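Local coordinates for iron-sulfur cluster assembly protein CyaY (PDB 4HS5) that is probably involved in iron-sulfur cluster assembly as a frataxin-family iron-binding protein, and may regulate that process, at residues A[27-37]-A[40-51]; A[17-28]-A[97-105]. All blocks are in the same frame, centred on the assembly; numbering follows the deposited sequence.

Contact 1 of 2, residues A[27-37]-A[40-51]; sequences DVDYDQNGSLL and EFENHTKLIINR
Val28 CG2 sits at the edge of the Phe41 ring, near its plane and 3.8 Å from Phe41 CE1, while Val28 CG1 approaches that atom from off the plane. CG1 stands anti to the backbone N (chi1 -179°), which leaves CG2 beside that N. With both methyls cut back to an alanine, this edge of the Phe41 ring would probably lose its neighbour and a gap would open. Asp29 and Glu40 form an antiparallel hydrogen-bonded pair. Asp29 N gives to Glu40 O at 2.9 Å, and Glu40 N gives back to Asp29 O at 2.8 Å. In the second hairpin Leu37 and Ile49 pair likewise, with Leu37 N to Ile49 O at 2.8 Å. Both side chains leave the same face of the sheet and run alongside each other, with Leu37 CD2 4.1 Å from Ile49 CD1. A type II' turn from Asn33 to Leu36 and a type I turn from Phe41 to His44 reverse the chain. Asn43 OD1 accepts from Thr45 N (an Asx turn) and Thr45 OG1, both from one face of its amide plane. These are the first three strands of the frataxin sheet, 28-33 outermost. Phe41 also packs on helix 85-97, and Ile49 touches helix 3-24 and strand 57-61.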
loop_
_atom_site.group_PDB
_atom_site.type_symbol
_atom_site.label_atom_id
_atom_site.label_comp_id
_atom_site.label_asym_id
_atom_site.label_seq_id
_atom_site.Cartn_x
_atom_site.Cartn_y
_atom_site.Cartn_z
ATOM N N ASP A 27 12.191 6.483 -7.792
ATOM C CA ASP A 27 12.809 5.227 -8.178
ATOM C C ASP A 27 12.279 4.119 -7.299
ATOM O O ASP A 27 12.946 3.644 -6.378
ATOM C CB ASP A 27 14.325 5.325 -8.066
ATOM C CG ASP A 27 14.898 6.391 -8.971
ATOM O OD1 ASP A 27 15.563 7.300 -8.443
ATOM O OD2 ASP A 27 14.666 6.326 -10.193
ATOM N N VAL A 28 11.041 3.742 -7.582
ATOM C CA VAL A 28 10.394 2.637 -6.907
ATOM C C VAL A 28 9.890 1.676 -7.973
ATOM O O VAL A 28 9.092 2.065 -8.837
ATOM C CB VAL A 28 9.215 3.127 -6.071
ATOM C CG1 VAL A 28 8.573 1.963 -5.354
ATOM C CG2 VAL A 28 9.680 4.163 -5.063
ATOM N N ASP A 29 10.368 0.439 -7.940
ATOM C CA ASP A 29 9.858 -0.588 -8.842
ATOM C C ASP A 29 8.628 -1.220 -8.218
ATOM O O ASP A 29 8.559 -1.382 -6.999
ATOM C CB ASP A 29 10.916 -1.653 -9.141
ATOM C CG ASP A 29 11.950 -1.183 -10.156
ATOM O OD1 ASP A 29 11.646 -0.258 -10.939
ATOM O OD2 ASP A 29 13.062 -1.750 -10.175
ATOM N N TYR A 30 7.637 -1.524 -9.046
ATOM C CA TYR A 30 6.468 -2.250 -8.556
ATOM C C TYR A 30 6.137 -3.454 -9.423
ATOM O O TYR A 30 6.260 -3.409 -10.649
ATOM C CB TYR A 30 5.247 -1.333 -8.407
ATOM C CG TYR A 30 4.827 -0.599 -9.661
ATOM C CD1 TYR A 30 4.002 -1.197 -10.600
ATOM C CD2 TYR A 30 5.227 0.715 -9.881
ATOM C CE1 TYR A 30 3.604 -0.520 -11.732
ATOM C CE2 TYR A 30 4.843 1.400 -11.009
ATOM C CZ TYR A 30 4.021 0.776 -11.930
ATOM O OH TYR A 30 3.646 1.467 -13.050
ATOM N N ASP A 31 5.734 -4.545 -8.784
ATOM C CA ASP A 31 5.281 -5.703 -9.535
ATOM C C ASP A 31 4.092 -6.346 -8.836
ATOM O O ASP A 31 4.124 -6.569 -7.617
ATOM C CB ASP A 31 6.410 -6.723 -9.702
ATOM C CG ASP A 31 5.989 -7.912 -10.539
ATOM O OD1 ASP A 31 5.526 -7.698 -11.678
ATOM O OD2 ASP A 31 6.096 -9.056 -10.049
ATOM N N GLN A 32 3.038 -6.638 -9.596
ATOM C CA GLN A 32 1.931 -7.409 -9.050
ATOM C C GLN A 32 2.036 -8.876 -9.450
ATOM O O GLN A 32 2.218 -9.210 -10.624
ATOM C CB GLN A 32 0.564 -6.839 -9.449
ATOM C CG GLN A 32 -0.591 -7.524 -8.711
ATOM C CD GLN A 32 -1.930 -6.830 -8.901
ATOM O OE1 GLN A 32 -2.017 -5.788 -9.546
ATOM N NE2 GLN A 32 -2.983 -7.413 -8.333
ATOM N N ASN A 33 1.932 -9.743 -8.450
ATOM C CA ASN A 33 1.978 -11.179 -8.638
ATOM C C ASN A 33 0.802 -11.766 -7.865
ATOM O O ASN A 33 0.854 -11.893 -6.644
ATOM C CB ASN A 33 3.312 -11.711 -8.107
ATOM C CG ASN A 33 3.393 -13.219 -8.127
ATOM O OD1 ASN A 33 2.805 -13.871 -8.987
ATOM N ND2 ASN A 33 4.119 -13.786 -7.169
ATOM N N GLY A 34 -0.267 -12.111 -8.575
ATOM C CA GLY A 34 -1.501 -12.503 -7.916
ATOM C C GLY A 34 -2.053 -11.343 -7.100
ATOM O O GLY A 34 -2.302 -10.262 -7.626
ATOM N N SER A 35 -2.220 -11.559 -5.804
ATOM C CA SER A 35 -2.750 -10.544 -4.908
ATOM C C SER A 35 -1.648 -9.684 -4.299
ATOM O O SER A 35 -1.940 -8.714 -3.595
ATOM C CB SER A 35 -3.536 -11.210 -3.782
ATOM O OG SER A 35 -4.655 -11.904 -4.293
ATOM N N LEU A 36 -0.394 -10.067 -4.544
ATOM C CA LEU A 36 0.764 -9.378 -3.976
ATOM C C LEU A 36 1.195 -8.197 -4.838
ATOM O O LEU A 36 1.307 -8.314 -6.059
ATOM C CB LEU A 36 1.945 -10.342 -3.843
ATOM C CG LEU A 36 1.881 -11.471 -2.816
ATOM C CD1 LEU A 36 3.117 -12.368 -2.916
ATOM C CD2 LEU A 36 1.737 -10.923 -1.412
ATOM N N LEU A 37 1.432 -7.055 -4.204
ATOM C CA LEU A 37 2.066 -5.934 -4.873
ATOM C C LEU A 37 3.354 -5.642 -4.128
ATOM O O LEU A 37 3.323 -5.251 -2.962
ATOM C CB LEU A 37 1.138 -4.712 -4.881
ATOM C CG LEU A 37 1.696 -3.390 -5.426
ATOM C CD1 LEU A 37 2.058 -3.533 -6.902
ATOM C CD2 LEU A 37 0.720 -2.246 -5.225
ATOM N N GLU A 40 9.952 -2.271 -4.681
ATOM C CA GLU A 40 11.377 -2.366 -4.379
ATOM C C GLU A 40 12.095 -1.046 -4.610
ATOM O O GLU A 40 11.840 -0.336 -5.584
ATOM C CB GLU A 40 12.058 -3.491 -5.163
ATOM C CG GLU A 40 13.557 -3.601 -4.858
ATOM C CD GLU A 40 14.164 -4.924 -5.285
ATOM O OE1 GLU A 40 13.413 -5.809 -5.751
ATOM O OE2 GLU A 40 15.398 -5.078 -5.136
ATOM N N PHE A 41 13.001 -0.736 -3.696
ATOM C CA PHE A 41 13.785 0.477 -3.771
ATOM C C PHE A 41 15.197 0.134 -4.264
ATOM O O PHE A 41 15.582 -1.036 -4.312
ATOM C CB PHE A 41 13.782 1.146 -2.399
ATOM C CG PHE A 41 12.396 1.287 -1.810
ATOM C CD1 PHE A 41 11.480 2.163 -2.370
ATOM C CD2 PHE A 41 12.009 0.527 -0.713
ATOM C CE1 PHE A 41 10.199 2.291 -1.845
ATOM C CE2 PHE A 41 10.731 0.653 -0.176
ATOM C CZ PHE A 41 9.824 1.529 -0.747
ATOM N N GLU A 42 15.969 1.131 -4.668
ATOM C CA GLU A 42 17.268 0.776 -5.222
ATOM C C GLU A 42 18.270 0.323 -4.161
ATOM O O GLU A 42 19.283 -0.289 -4.495
ATOM C CB GLU A 42 17.834 1.848 -6.150
ATOM C CG GLU A 42 17.641 3.265 -5.701
ATOM C CD GLU A 42 18.252 4.227 -6.695
ATOM O OE1 GLU A 42 18.760 3.745 -7.733
ATOM O OE2 GLU A 42 18.226 5.447 -6.439
ATOM N N ASN A 43 17.973 0.575 -2.887
ATOM C CA ASN A 43 18.766 -0.037 -1.820
ATOM C C ASN A 43 18.418 -1.512 -1.588
ATOM O O ASN A 43 18.932 -2.137 -0.660
ATOM C CB ASN A 43 18.724 0.779 -0.516
ATOM C CG ASN A 43 17.357 0.777 0.162
ATOM O OD1 ASN A 43 16.403 0.141 -0.294
ATOM N ND2 ASN A 43 17.270 1.483 1.283
ATOM N N HIS A 44 17.529 -2.035 -2.440
ATOM C CA HIS A 44 17.141 -3.449 -2.478
ATOM C C HIS A 44 16.222 -3.874 -1.326
ATOM O O HIS A 44 15.912 -5.060 -1.185
ATOM C CB HIS A 44 18.361 -4.377 -2.585
ATOM C CG HIS A 44 19.094 -4.276 -3.890
ATOM N ND1 HIS A 44 20.315 -4.879 -4.102
ATOM C CD2 HIS A 44 18.780 -3.647 -5.048
ATOM C CE1 HIS A 44 20.725 -4.623 -5.332
ATOM N NE2 HIS A 44 19.811 -3.879 -5.927
ATOM N N THR A 45 15.802 -2.912 -0.508
ATOM C CA THR A 45 14.737 -3.166 0.463
ATOM C C THR A 45 13.386 -3.174 -0.251
ATOM O O THR A 45 13.262 -2.715 -1.389
ATOM C CB THR A 45 14.724 -2.160 1.640
ATOM O OG1 THR A 45 14.417 -0.840 1.175
ATOM C CG2 THR A 45 16.081 -2.150 2.346
ATOM N N LYS A 46 12.373 -3.703 0.422
ATOM C CA LYS A 46 11.063 -3.856 -0.200
ATOM C C LYS A 46 9.929 -3.514 0.751
ATOM O O LYS A 46 10.102 -3.454 1.965
ATOM C CB LYS A 46 10.867 -5.302 -0.668
ATOM C CG LYS A 46 11.863 -5.808 -1.687
ATOM C CD LYS A 46 11.618 -7.284 -1.940
ATOM C CE LYS A 46 12.610 -7.860 -2.937
ATOM N NZ LYS A 46 12.296 -9.295 -3.245
ATOM N N LEU A 47 8.749 -3.287 0.176
ATOM C CA LEU A 47 7.501 -3.260 0.932
ATOM C C LEU A 47 6.589 -4.251 0.239
ATOM O O LEU A 47 6.562 -4.319 -0.983
ATOM C CB LEU A 47 6.862 -1.870 0.900
ATOM C CG LEU A 47 7.640 -0.750 1.595
ATOM C CD1 LEU A 47 6.992 0.605 1.411
ATOM C CD2 LEU A 47 7.782 -1.068 3.063
ATOM N N ILE A 48 5.843 -5.032 1.010
ATOM C CA ILE A 48 4.989 -6.044 0.417
ATOM C C ILE A 48 3.553 -5.734 0.773
ATOM O O ILE A 48 3.205 -5.640 1.945
ATOM C CB ILE A 48 5.319 -7.447 0.928
ATOM C CG1 ILE A 48 6.795 -7.762 0.705
ATOM C CG2 ILE A 48 4.450 -8.480 0.206
ATOM C CD1 ILE A 48 7.273 -8.967 1.492
ATOM N N ILE A 49 2.714 -5.580 -0.246
ATOM C CA ILE A 49 1.299 -5.291 -0.055
ATOM C C ILE A 49 0.509 -6.518 -0.495
ATOM O O ILE A 49 0.837 -7.160 -1.489
ATOM C CB ILE A 49 0.888 -4.040 -0.844
ATOM C CG1 ILE A 49 1.627 -2.834 -0.288
ATOM C CG2 ILE A 49 -0.617 -3.810 -0.773
ATOM C CD1 ILE A 49 1.710 -1.689 -1.245
ATOM N N ASN A 50 -0.504 -6.872 0.278
ATOM C CA ASN A 50 -1.289 -8.056 -0.013
ATOM C C ASN A 50 -2.764 -7.754 0.170
ATOM O O ASN A 50 -3.131 -6.817 0.874
ATOM C CB ASN A 50 -0.851 -9.191 0.906
ATOM C CG ASN A 50 -1.189 -10.550 0.353
ATOM O OD1 ASN A 50 -2.057 -10.689 -0.511
ATOM N ND2 ASN A 50 -0.517 -11.576 0.867
ATOM N N ARG A 51 -3.608 -8.518 -0.506
ATOM C CA ARG A 51 -5.050 -8.407 -0.307
ATOM C C ARG A 51 -5.514 -9.668 0.362
ATOM O O ARG A 51 -5.066 -10.770 0.024
ATOM C CB ARG A 51 -5.779 -8.229 -1.636
ATOM C CG ARG A 51 -5.580 -6.884 -2.275
ATOM C CD ARG A 51 -5.342 -7.027 -3.771
ATOM N NE ARG A 51 -6.554 -7.252 -4.541
ATOM C CZ ARG A 51 -6.931 -6.494 -5.563
ATOM N NH1 ARG A 51 -6.188 -5.454 -5.926
ATOM N NH2 ARG A 51 -8.053 -6.768 -6.217
HETATM O O HOH W 1 14.646 3.660 -4.215
HETATM O O HOH W 2 14.288 -0.285 -7.876
HETATM O O HOH W 3 -6.920 -12.273 -1.913
#

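Contact 2 of 2, residues A[17-28]-A[97-105]; sequences IEEKIEESGADV and SKETVDFTE
Lys20 runs from the helix surface along the C-terminal tail, to Glu105. Lys20 CB sits 3.5 Å from Phe103 CD2, oblique to the ring. CG passes Phe103 CA. Lys20 CD comes to 3.5 Å from Asp102 O, and CE passes Phe103 O. A bend at chi2 (-69°) turns the chain along this backbone. At the tip, Lys20 NZ donates to Glu105 O at 2.9 Å, from above the carbonyl plane. Phe103 CE2 lies 3.8 Å from Ile17 CG2, while Ile17 O is at the ring edge, in plane. Val101 CG1 rests over one face of the same ring, offset toward its rim. Val101 CG2 meets Ala26 CB at 3.6 Å and Ser24 OG at 3.5 Å. That hydroxyl accepts from Ala26 N, which makes an ST turn, and gives to Ile21 O. Asp27 N donates to Glu99 OE1 at 3.0 Å, on the syn side but 29° out of the carboxylate plane, and weakly to OE2. Helix 85-97 also lies against Phe103. The tail is thus held by apolar packing in the middle and polar bonds at both ends. Asp27 OD1 and Glu99 OE2 stand 3.4 Å apart; their repulsion would probably favour protonation of one, offset in part by the Asp27 N-H.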
loop_
_atom_site.group_PDB
_atom_site.type_symbol
_atom_site.label_atom_id
_atom_site.label_comp_id
_atom_site.label_asym_id
_atom_site.label_seq_id
_atom_site.Cartn_x
_atom_site.Cartn_y
_atom_site.Cartn_z
ATOM N N ILE A 17 -1.564 3.403 -6.108
ATOM C CA ILE A 17 -0.180 3.290 -5.674
ATOM C C ILE A 17 0.737 3.346 -6.889
ATOM O O ILE A 17 1.725 4.091 -6.891
ATOM C CB ILE A 17 0.051 2.005 -4.868
ATOM C CG1 ILE A 17 -0.662 2.094 -3.517
ATOM C CG2 ILE A 17 1.542 1.770 -4.662
ATOM C CD1 ILE A 17 -0.769 0.743 -2.817
ATOM N N GLU A 18 0.396 2.601 -7.937
ATOM C CA GLU A 18 1.184 2.560 -9.167
ATOM C C GLU A 18 1.238 3.912 -9.869
ATOM O O GLU A 18 2.309 4.368 -10.279
ATOM C CB GLU A 18 0.640 1.484 -10.102
ATOM C CG GLU A 18 0.833 0.111 -9.520
ATOM C CD GLU A 18 -0.000 -0.940 -10.197
ATOM O OE1 GLU A 18 -0.755 -0.599 -11.134
ATOM O OE2 GLU A 18 0.098 -2.110 -9.777
ATOM N N GLU A 19 0.081 4.541 -10.013
ATOM C CA GLU A 19 0.011 5.844 -10.646
ATOM C C GLU A 19 0.785 6.907 -9.866
ATOM O O GLU A 19 1.478 7.721 -10.480
ATOM C CB GLU A 19 -1.448 6.255 -10.833
ATOM C CG GLU A 19 -1.631 7.514 -11.651
ATOM C CD GLU A 19 -1.393 8.747 -10.824
ATOM O OE1 GLU A 19 -1.582 8.660 -9.597
ATOM O OE2 GLU A 19 -0.990 9.785 -11.385
ATOM N N LYS A 20 0.660 6.912 -8.537
ATOM C CA LYS A 20 1.336 7.920 -7.710
ATOM C C LYS A 20 2.847 7.772 -7.753
ATOM O O LYS A 20 3.562 8.772 -7.685
ATOM C CB LYS A 20 0.845 7.892 -6.267
ATOM C CG LYS A 20 -0.558 8.444 -6.073
ATOM C CD LYS A 20 -0.605 9.956 -6.298
ATOM C CE LYS A 20 -2.044 10.434 -6.359
ATOM N NZ LYS A 20 -2.168 11.917 -6.251
ATOM N N ILE A 21 3.329 6.534 -7.847
ATOM C CA ILE A 21 4.745 6.260 -8.073
ATOM C C ILE A 21 5.209 6.845 -9.413
ATOM O O ILE A 21 6.225 7.541 -9.468
ATOM C CB ILE A 21 5.049 4.742 -8.003
ATOM C CG1 ILE A 21 5.017 4.255 -6.551
ATOM C CG2 ILE A 21 6.402 4.426 -8.590
ATOM C CD1 ILE A 21 5.002 2.763 -6.419
ATOM N N GLU A 22 4.459 6.589 -10.488
ATOM C CA GLU A 22 4.828 7.071 -11.820
ATOM C C GLU A 22 4.828 8.587 -11.842
ATOM O O GLU A 22 5.663 9.221 -12.486
ATOM C CB GLU A 22 3.832 6.546 -12.868
ATOM C CG GLU A 22 3.870 5.043 -13.101
ATOM C CD GLU A 22 5.166 4.549 -13.723
ATOM O OE1 GLU A 22 5.947 5.375 -14.247
ATOM O OE2 GLU A 22 5.409 3.329 -13.704
ATOM N N GLU A 23 3.889 9.152 -11.108
ATOM C CA GLU A 23 3.639 10.576 -11.054
ATOM C C GLU A 23 4.724 11.310 -10.252
ATOM O O GLU A 23 5.141 12.414 -10.612
ATOM C CB GLU A 23 2.289 10.747 -10.395
ATOM C CG GLU A 23 1.689 12.102 -10.435
ATOM C CD GLU A 23 0.637 12.213 -9.378
ATOM O OE1 GLU A 23 0.947 12.759 -8.304
ATOM O OE2 GLU A 23 -0.478 11.699 -9.593
ATOM N N SER A 24 5.172 10.682 -9.170
ATOM C CA SER A 24 6.185 11.248 -8.282
ATOM C C SER A 24 7.540 11.283 -8.973
ATOM O O SER A 24 8.413 12.079 -8.607
ATOM C CB SER A 24 6.322 10.374 -7.047
ATOM O OG SER A 24 7.020 9.188 -7.374
ATOM N N GLY A 25 7.719 10.407 -9.954
ATOM C CA GLY A 25 9.005 10.221 -10.612
ATOM C C GLY A 25 9.975 9.338 -9.841
ATOM O O GLY A 25 11.080 9.047 -10.306
ATOM N N ALA A 26 9.558 8.888 -8.666
ATOM C CA ALA A 26 10.472 8.182 -7.762
ATOM C C ALA A 26 11.010 6.852 -8.284
ATOM O O ALA A 26 10.380 6.172 -9.102
ATOM C CB ALA A 26 9.819 7.989 -6.403
ATOM N N ASP A 27 12.191 6.483 -7.792
ATOM C CA ASP A 27 12.809 5.227 -8.178
ATOM C C ASP A 27 12.279 4.119 -7.299
ATOM O O ASP A 27 12.946 3.644 -6.378
ATOM C CB ASP A 27 14.325 5.325 -8.066
ATOM C CG ASP A 27 14.898 6.391 -8.971
ATOM O OD1 ASP A 27 15.563 7.300 -8.443
ATOM O OD2 ASP A 27 14.666 6.326 -10.193
ATOM N N VAL A 28 11.041 3.742 -7.582
ATOM C CA VAL A 28 10.394 2.637 -6.907
ATOM C C VAL A 28 9.890 1.676 -7.973
ATOM O O VAL A 28 9.092 2.065 -8.837
ATOM C CB VAL A 28 9.215 3.127 -6.071
ATOM C CG1 VAL A 28 8.573 1.963 -5.354
ATOM C CG2 VAL A 28 9.680 4.163 -5.063
ATOM N N SER A 97 13.984 4.442 2.555
ATOM C CA SER A 97 14.708 4.765 1.328
ATOM C C SER A 97 14.938 6.261 1.059
ATOM O O SER A 97 15.604 6.627 0.088
ATOM C CB SER A 97 13.976 4.148 0.150
ATOM O OG SER A 97 12.749 4.829 -0.061
ATOM N N LYS A 98 14.372 7.117 1.903
ATOM C CA LYS A 98 14.560 8.576 1.800
ATOM C C LYS A 98 14.069 9.259 0.514
ATOM O O LYS A 98 14.474 10.380 0.212
ATOM C CB LYS A 98 16.011 8.975 2.110
ATOM C CG LYS A 98 16.493 8.507 3.472
ATOM C CD LYS A 98 15.551 8.944 4.585
ATOM C CE LYS A 98 15.742 8.076 5.824
ATOM N NZ LYS A 98 14.745 8.392 6.878
ATOM N N GLU A 99 13.171 8.622 -0.231
ATOM C CA GLU A 99 12.554 9.337 -1.341
ATOM C C GLU A 99 11.110 9.632 -0.977
ATOM O O GLU A 99 10.551 9.038 -0.046
ATOM C CB GLU A 99 12.630 8.548 -2.644
ATOM C CG GLU A 99 12.970 9.334 -3.894
ATOM C CD GLU A 99 13.218 8.408 -5.080
ATOM O OE1 GLU A 99 12.913 7.203 -4.966
ATOM O OE2 GLU A 99 13.706 8.883 -6.121
ATOM N N THR A 100 10.538 10.579 -1.702
ATOM C CA THR A 100 9.220 11.095 -1.389
ATOM C C THR A 100 8.224 10.698 -2.477
ATOM O O THR A 100 8.442 10.931 -3.670
ATOM C CB THR A 100 9.260 12.620 -1.161
ATOM O OG1 THR A 100 10.110 12.912 -0.042
ATOM C CG2 THR A 100 7.874 13.168 -0.880
ATOM N N VAL A 101 7.163 10.024 -2.052
ATOM C CA VAL A 101 6.007 9.762 -2.904
ATOM C C VAL A 101 4.809 10.132 -2.057
ATOM O O VAL A 101 4.562 9.510 -1.021
ATOM C CB VAL A 101 5.885 8.279 -3.337
ATOM C CG1 VAL A 101 4.639 8.084 -4.191
ATOM C CG2 VAL A 101 7.108 7.818 -4.116
ATOM N N ASP A 102 4.094 11.171 -2.472
ATOM C CA ASP A 102 2.848 11.543 -1.810
ATOM C C ASP A 102 1.718 10.795 -2.507
ATOM O O ASP A 102 1.493 10.983 -3.696
ATOM C CB ASP A 102 2.641 13.057 -1.916
ATOM C CG ASP A 102 1.504 13.561 -1.050
ATOM O OD1 ASP A 102 1.423 14.791 -0.861
ATOM O OD2 ASP A 102 0.698 12.745 -0.554
ATOM N N PHE A 103 1.018 9.935 -1.770
ATOM C CA PHE A 103 -0.063 9.143 -2.349
ATOM C C PHE A 103 -1.414 9.789 -2.138
ATOM O O PHE A 103 -2.408 9.366 -2.727
ATOM C CB PHE A 103 -0.098 7.755 -1.716
ATOM C CG PHE A 103 1.077 6.898 -2.071
ATOM C CD1 PHE A 103 2.152 6.782 -1.210
ATOM C CD2 PHE A 103 1.097 6.198 -3.267
ATOM C CE1 PHE A 103 3.240 5.998 -1.536
ATOM C CE2 PHE A 103 2.181 5.404 -3.608
ATOM C CZ PHE A 103 3.258 5.297 -2.739
ATOM N N THR A 104 -1.446 10.823 -1.302
ATOM C CA THR A 104 -2.711 11.413 -0.877
ATOM C C THR A 104 -3.108 12.638 -1.698
ATOM O O THR A 104 -4.208 12.697 -2.239
ATOM C CB THR A 104 -2.674 11.756 0.622
ATOM O OG1 THR A 104 -2.441 10.555 1.375
ATOM C CG2 THR A 104 -3.994 12.370 1.057
ATOM N N GLU A 105 -2.214 13.620 -1.775
ATOM C CA GLU A 105 -2.479 14.849 -2.513
ATOM C C GLU A 105 -2.107 14.702 -3.991
ATOM O O GLU A 105 -1.271 13.873 -4.345
ATOM C CB GLU A 105 -1.707 16.021 -1.892
ATOM C CG GLU A 105 -2.294 16.546 -0.582
ATOM C CD GLU A 105 -1.853 15.767 0.639
ATOM O OE1 GLU A 105 -0.762 15.164 0.616
ATOM O OE2 GLU A 105 -2.591 15.775 1.644
HETATM O O HOH W 4 2.787 11.129 -5.797
HETATM O O HOH W 5 -5.078 13.271 -5.354
HETATM O O HOH W 6 -4.808 10.902 -4.748
HETATM O O HOH W 7 0.768 13.409 -5.745
#

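How the contacts relate
From the N terminus, helix 3-24 comes first, and its last turns supply the first segment of contact 2. The chain then passes through Asp27 and Val28, which belong to both contacts, into strand 28-33. Contact 1 closes two short loops in succession, the hairpins of strands 28-33, 36-41 and 46-52. The rest of the sheet and helix 85-97 follow. The tail at 97-105 then returns to helix 3-24, and contact 2 closes this long loop with contact 1 nested inside. The two also touch directly: Tyr30 OH probably hydrogen-bonds Glu22 OE2, and Phe41 packs on Ser97. Contact 1 joins the first three strands of the sheet, and contact 2 joins the end of helix 3-24 to the C-terminal tail.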